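Local coordinates for protein cytochrome c551 (Achromobacter xylosoxidans, PDB 2ZON) that probably carries electrons between redox partners, as a small c-type cytochrome with one haem, at residues D[13-18]-D[76-81]. Residues are numbered along the deposited sequence; the frame is centred on the assembly and turned at random.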
# COMPACT_ATOMS: atom_id res chain seq x y z
N GLU D 13 24.98 -29.24 -1.07
CA GLU D 13 24.40 -28.00 -1.59
C GLU D 13 22.89 -27.90 -1.28
O GLU D 13 22.41 -26.86 -0.87
CB GLU D 13 24.64 -27.88 -3.09
CG GLU D 13 24.14 -26.55 -3.67
CD GLU D 13 24.40 -26.39 -5.16
OE1 GLU D 13 23.90 -25.39 -5.72
OE2 GLU D 13 25.11 -27.25 -5.77
N LYS D 14 22.16 -29.00 -1.48
CA LYS D 14 20.72 -29.03 -1.20
C LYS D 14 20.43 -28.66 0.25
O LYS D 14 19.54 -27.85 0.53
CB LYS D 14 20.14 -30.42 -1.49
CG LYS D 14 18.66 -30.55 -1.25
CD LYS D 14 18.22 -31.96 -1.59
CE LYS D 14 16.71 -32.13 -1.45
NZ LYS D 14 16.34 -32.37 -0.04
N LEU D 15 21.18 -29.25 1.18
CA LEU D 15 21.03 -28.92 2.59
C LEU D 15 21.39 -27.45 2.82
O LEU D 15 20.65 -26.70 3.49
CB LEU D 15 21.92 -29.81 3.45
CG LEU D 15 21.51 -30.20 4.88
CD1 LEU D 15 22.72 -30.21 5.82
CD2 LEU D 15 20.31 -29.45 5.49
N TYR D 16 22.50 -27.03 2.22
CA TYR D 16 22.95 -25.66 2.37
C TYR D 16 21.84 -24.71 1.93
O TYR D 16 21.48 -23.78 2.66
CB TYR D 16 24.25 -25.38 1.58
CG TYR D 16 24.64 -23.92 1.74
CD1 TYR D 16 25.45 -23.50 2.80
CD2 TYR D 16 24.14 -22.95 0.86
CE1 TYR D 16 25.78 -22.13 2.97
CE2 TYR D 16 24.46 -21.61 1.03
CZ TYR D 16 25.27 -21.20 2.07
OH TYR D 16 25.55 -19.86 2.21
N ARG D 17 21.27 -24.96 0.74
CA ARG D 17 20.24 -24.08 0.18
C ARG D 17 18.94 -24.06 0.99
O ARG D 17 18.17 -23.10 0.92
CB ARG D 17 19.93 -24.49 -1.26
CG ARG D 17 20.58 -23.64 -2.31
CD ARG D 17 22.08 -23.69 -2.22
NE ARG D 17 22.73 -22.90 -3.28
CZ ARG D 17 22.55 -23.09 -4.58
NH1 ARG D 17 21.71 -24.03 -5.01
NH2 ARG D 17 23.20 -22.35 -5.47
N SER D 18 18.68 -25.13 1.72
CA SER D 18 17.43 -25.24 2.47
C SER D 18 17.52 -24.56 3.82
O SER D 18 16.51 -24.07 4.33
CB SER D 18 17.09 -26.71 2.69
OG SER D 18 17.89 -27.23 3.74
N ARG D 76 28.23 -33.49 6.64
CA ARG D 76 29.59 -33.53 6.09
C ARG D 76 29.62 -32.98 4.66
O ARG D 76 30.53 -32.21 4.29
CB ARG D 76 30.14 -34.95 6.11
CG ARG D 76 31.52 -35.07 5.48
CD ARG D 76 32.04 -36.48 5.54
NE ARG D 76 32.30 -36.85 6.92
CZ ARG D 76 31.52 -37.63 7.66
NH1 ARG D 76 31.85 -37.88 8.92
NH2 ARG D 76 30.41 -38.16 7.14
N ALA D 77 28.63 -33.39 3.87
CA ALA D 77 28.50 -32.95 2.49
C ALA D 77 28.25 -31.44 2.37
O ALA D 77 28.76 -30.80 1.45
CB ALA D 77 27.39 -33.74 1.78
N ALA D 78 27.48 -30.89 3.31
CA ALA D 78 27.22 -29.45 3.30
C ALA D 78 28.47 -28.68 3.70
O ALA D 78 28.78 -27.65 3.10
CB ALA D 78 26.03 -29.10 4.22
N VAL D 79 29.20 -29.19 4.70
CA VAL D 79 30.48 -28.60 5.08
C VAL D 79 31.41 -28.63 3.85
O VAL D 79 32.04 -27.61 3.55
CB VAL D 79 31.12 -29.26 6.34
CG1 VAL D 79 32.56 -28.78 6.54
CG2 VAL D 79 30.27 -28.94 7.60
N ALA D 80 31.45 -29.75 3.14
CA ALA D 80 32.29 -29.89 1.95
C ALA D 80 31.94 -28.87 0.87
O ALA D 80 32.84 -28.30 0.24
CB ALA D 80 32.21 -31.33 1.40
N TYR D 81 30.65 -28.63 0.65
CA TYR D 81 30.19 -27.63 -0.32
C TYR D 81 30.68 -26.23 0.10
O TYR D 81 31.12 -25.42 -0.74
CB TYR D 81 28.66 -27.66 -0.40
CG TYR D 81 28.06 -26.48 -1.15
CD1 TYR D 81 28.11 -26.41 -2.55
CD2 TYR D 81 27.42 -25.45 -0.46
CE1 TYR D 81 27.54 -25.33 -3.24
CE2 TYR D 81 26.86 -24.38 -1.13
CZ TYR D 81 26.92 -24.32 -2.51
OH TYR D 81 26.35 -23.24 -3.15
O HOH W 1 24.74 -21.06 -2.74
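The Tyr81 ring leans one face on Glu13, and its CE2 corner reaches the Tyr16 ring. Tyr81 CG is anti to the backbone N (chi1 168°), on the side of helix 10-24. Glu13 CB sits over the ring face, 4.0 Å from the Tyr81 centroid, a CH-pi contact. Farther along, Glu13 CG lies 3.6 Å from Tyr81 CE1, and the carboxylate runs nearly parallel to the ring (planes 9° apart). Tyr81 CE2 comes over a face of the Tyr16 ring, 3.7 Å from Tyr16 CG; the planes are inclined. Deeper in, Leu15 CD1 meets Ala78 CB at 3.8 Å, beside the haem that both touch.

The outer side is looser and polar, with Arg17 exposed to solvent. One water links Arg17 NE (2.8 Å) to Tyr81 OH (2.7 Å). Arg17 NH1 makes a salt bridge to Glu13 OE1 (2.7 Å), tying the guanidinium to the carboxylate beside Tyr81.

The 13-18 and 76-81 segments of helices 10-24 and 72-85 cross at -83°, the near-perpendicular packing of the N- and C-terminal helices characteristic of the cytochrome c fold. Tyr16 also packs on Met82, farther along helix 72-85, and on Leu34 of a loop, while Val79 packs against helix 48-57.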